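Local coordinates for ABC transporter substrate-binding protein (Staphylococcus aureus subsp. aureus NCTC 8325, PDB 3UN6) that is probably the substrate-binding component of an ABC-type importer and binds zinc, though its natural substrate is not established, at residues K255-I260 and Q274-T279. Numbering follows the deposited sequence.
Sequences KQSVDI and QSAAWT
A276 meets V258 and S257 where two successive helices, 254-264 and 269-277, pack against each other in a protein whose family points to the periplasmic-binding-protein fold. The pair illustrates how a methyl group can let two helices approach closely: the CA atoms of V258 and A276 are 6.1 Å apart. The tight part is small and buried. The CB of A276 points at the neighbouring helix and touches V258 CG2 at 3.7 Å and S257 OG at 3.8 Å. With CG1 of V258 anti to the backbone N (chi1 171°), it is the branch beside that N, CG2, that reaches the methyl. Next to the methyl-to-methyl touch of V258 and A276 the interface turns polar. A water bridges the helices, 3.0 Å from S257 OG and donating to A276 O at 2.7 Å. The S257 OG sits between its backbone N and carbonyl carbon (chi1 55°), from where it also bonds to R254 O, while R254 NE reaches A276 O. That carbonyl also accepts from T279 N, so water, side chain and backbone together satisfy it in a buried setting. K255 and A277 lie on the solvent-exposed side, and D259, which takes no part in this contact, forms a salt bridge through OD1 with R269 NH1. Helical geometry ends at W278, and the chain then runs into strand 279-280; the side chain of A276 lies about 10 Å from that of the zinc ligand H46. At the start of that strand T279 OG1 bonds to T45 OG1 and donates to S275 O at 2.8 Å, the donor lying 28° out of the carbonyl plane.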
ATOM      1  N   LYS A 255      14.430  12.370  -7.270  1.00 45.99           N
ATOM      2  CA  LYS A 255      14.541  13.617  -6.512  1.00 46.63           C
ATOM      3  C   LYS A 255      13.139  14.072  -6.138  1.00 43.81           C
ATOM      4  O   LYS A 255      12.900  14.437  -4.998  1.00 42.52           O
ATOM      5  CB  LYS A 255      15.245  14.743  -7.283  1.00 47.99           C
ATOM      6  CG  LYS A 255      15.204  16.083  -6.510  1.00 50.44           C
ATOM      7  CD  LYS A 255      15.661  17.276  -7.327  1.00 55.16           C
ATOM      8  CE  LYS A 255      15.332  18.596  -6.611  1.00 55.46           C
ATOM      9  NZ  LYS A 255      15.759  19.788  -7.398  1.00 59.95           N
ATOM     10  N   GLN A 256      12.243  14.061  -7.128  1.00 42.29           N
ATOM     11  CA  GLN A 256      10.846  14.453  -6.945  1.00 40.67           C
ATOM     12  C   GLN A 256      10.089  13.626  -5.916  1.00 37.05           C
ATOM     13  O   GLN A 256       9.393  14.194  -5.082  1.00 37.18           O
ATOM     14  CB  GLN A 256      10.084  14.425  -8.280  1.00 41.16           C
ATOM     15  CG  GLN A 256       9.898  15.809  -8.946  1.00 46.92           C
ATOM     16  CD  GLN A 256       8.807  16.669  -8.241  1.00 49.67           C
ATOM     17  OE1 GLN A 256       8.386  16.370  -7.115  1.00 48.48           O
ATOM     18  NE2 GLN A 256       8.354  17.724  -8.915  1.00 52.78           N
ATOM     19  N   SER A 257      10.197  12.302  -5.969  1.00 33.75           N
ATOM     20  CA  SER A 257       9.442  11.482  -5.022  1.00 32.03           C
ATOM     21  C   SER A 257       9.879  11.792  -3.590  1.00 31.11           C
ATOM     22  O   SER A 257       9.034  11.849  -2.688  1.00 29.88           O
ATOM     23  CB  SER A 257       9.547   9.984  -5.329  1.00 31.59           C
ATOM     24  OG  SER A 257      10.897   9.560  -5.392  1.00 32.61           O
ATOM     25  N   VAL A 258      11.183  12.007  -3.395  1.00 27.73           N
ATOM     26  CA  VAL A 258      11.715  12.369  -2.074  1.00 28.83           C
ATOM     27  C   VAL A 258      11.153  13.717  -1.652  1.00 28.23           C
ATOM     28  O   VAL A 258      10.619  13.849  -0.566  1.00 27.44           O
ATOM     29  CB  VAL A 258      13.291  12.431  -2.030  1.00 29.11           C
ATOM     30  CG1 VAL A 258      13.775  13.019  -0.689  1.00 29.84           C
ATOM     31  CG2 VAL A 258      13.909  11.020  -2.271  1.00 30.16           C
ATOM     32  N   ASP A 259      11.279  14.715  -2.525  1.00 29.94           N
ATOM     33  CA  ASP A 259      10.789  16.077  -2.237  1.00 31.47           C
ATOM     34  C   ASP A 259       9.281  16.085  -1.901  1.00 30.59           C
ATOM     35  O   ASP A 259       8.853  16.759  -0.963  1.00 30.86           O
ATOM     36  CB  ASP A 259      11.092  17.018  -3.417  1.00 32.89           C
ATOM     37  CG  ASP A 259      12.612  17.262  -3.620  1.00 35.90           C
ATOM     38  OD1 ASP A 259      13.390  17.100  -2.658  1.00 35.80           O
ATOM     39  OD2 ASP A 259      13.015  17.629  -4.748  1.00 37.79           O
ATOM     40  N   ILE A 260       8.484  15.341  -2.662  1.00 29.44           N
ATOM     41  CA  ILE A 260       7.042  15.226  -2.354  1.00 29.35           C
ATOM     42  C   ILE A 260       6.810  14.705  -0.941  1.00 26.98           C
ATOM     43  O   ILE A 260       6.062  15.280  -0.168  1.00 25.84           O
ATOM     44  CB  ILE A 260       6.315  14.287  -3.347  1.00 29.25           C
ATOM     45  CG1 ILE A 260       5.778  15.086  -4.537  1.00 34.29           C
ATOM     46  CG2 ILE A 260       5.147  13.631  -2.693  1.00 33.13           C
ATOM     47  CD1 ILE A 260       4.701  16.151  -4.146  1.00 37.35           C
ATOM     48  N   GLN A 274      15.764   6.620   1.690  1.00 23.86           N
ATOM     49  CA  GLN A 274      15.803   5.159   1.715  1.00 24.20           C
ATOM     50  C   GLN A 274      14.450   4.571   1.243  1.00 23.35           C
ATOM     51  O   GLN A 274      14.407   3.631   0.439  1.00 24.57           O
ATOM     52  CB  GLN A 274      16.143   4.669   3.128  1.00 24.56           C
ATOM     53  CG  GLN A 274      16.108   3.146   3.300  1.00 27.21           C
ATOM     54  CD  GLN A 274      16.648   2.738   4.655  1.00 32.14           C
ATOM     55  OE1 GLN A 274      17.494   3.422   5.211  1.00 36.03           O
ATOM     56  NE2 GLN A 274      16.172   1.634   5.181  1.00 31.56           N
ATOM     57  N   SER A 275      13.353   5.151   1.736  1.00 22.91           N
ATOM     58  CA  SER A 275      12.003   4.698   1.416  1.00 21.17           C
ATOM     59  C   SER A 275      11.695   4.832  -0.072  1.00 23.91           C
ATOM     60  O   SER A 275      11.140   3.914  -0.687  1.00 21.93           O
ATOM     61  CB  SER A 275      10.989   5.500   2.231  1.00 21.99           C
ATOM     62  OG  SER A 275      11.170   5.271   3.636  1.00 20.76           O
ATOM     63  N   ALA A 276      12.075   5.977  -0.634  1.00 23.45           N
ATOM     64  CA  ALA A 276      11.842   6.268  -2.029  1.00 25.86           C
ATOM     65  C   ALA A 276      12.739   5.438  -2.944  1.00 26.53           C
ATOM     66  O   ALA A 276      12.317   5.056  -4.043  1.00 26.61           O
ATOM     67  CB  ALA A 276      12.054   7.762  -2.289  1.00 25.73           C
ATOM     68  N   ALA A 277      13.960   5.147  -2.490  1.00 26.13           N
ATOM     69  CA  ALA A 277      14.886   4.353  -3.278  1.00 26.38           C
ATOM     70  C   ALA A 277      14.287   2.990  -3.622  1.00 27.26           C
ATOM     71  O   ALA A 277      14.516   2.504  -4.718  1.00 27.41           O
ATOM     72  CB  ALA A 277      16.215   4.179  -2.569  1.00 25.98           C
ATOM     73  N   TRP A 278      13.497   2.398  -2.718  1.00 26.03           N
ATOM     74  CA  TRP A 278      12.940   1.051  -2.952  1.00 26.67           C
ATOM     75  C   TRP A 278      11.484   1.000  -3.425  1.00 25.39           C
ATOM     76  O   TRP A 278      10.902  -0.086  -3.537  1.00 24.26           O
ATOM     77  CB  TRP A 278      13.148   0.169  -1.703  1.00 28.06           C
ATOM     78  CG  TRP A 278      14.591  -0.101  -1.428  1.00 29.82           C
ATOM     79  CD1 TRP A 278      15.471   0.698  -0.720  1.00 24.17           C
ATOM     80  CD2 TRP A 278      15.362  -1.201  -1.922  1.00 34.74           C
ATOM     81  NE1 TRP A 278      16.717   0.139  -0.730  1.00 32.01           N
ATOM     82  CE2 TRP A 278      16.681  -1.028  -1.453  1.00 32.15           C
ATOM     83  CE3 TRP A 278      15.058  -2.333  -2.688  1.00 36.87           C
ATOM     84  CZ2 TRP A 278      17.687  -1.943  -1.712  1.00 36.95           C
ATOM     85  CZ3 TRP A 278      16.058  -3.243  -2.947  1.00 38.60           C
ATOM     86  CH2 TRP A 278      17.361  -3.043  -2.467  1.00 40.60           C
ATOM     87  N   THR A 279      10.904   2.162  -3.724  1.00 24.56           N
ATOM     88  CA  THR A 279       9.550   2.238  -4.223  1.00 24.37           C
ATOM     89  C   THR A 279       9.649   2.749  -5.662  1.00 24.11           C
ATOM     90  O   THR A 279      10.571   3.469  -5.990  1.00 24.37           O
ATOM     91  CB  THR A 279       8.682   3.181  -3.363  1.00 24.12           C
ATOM     92  OG1 THR A 279       8.844   2.853  -1.975  1.00 22.18           O
ATOM     93  CG2 THR A 279       7.192   3.055  -3.735  1.00 24.15           C
TER
HETATM   94  O   HOH W   1      10.516   6.602  -5.430  1.00 32.51           O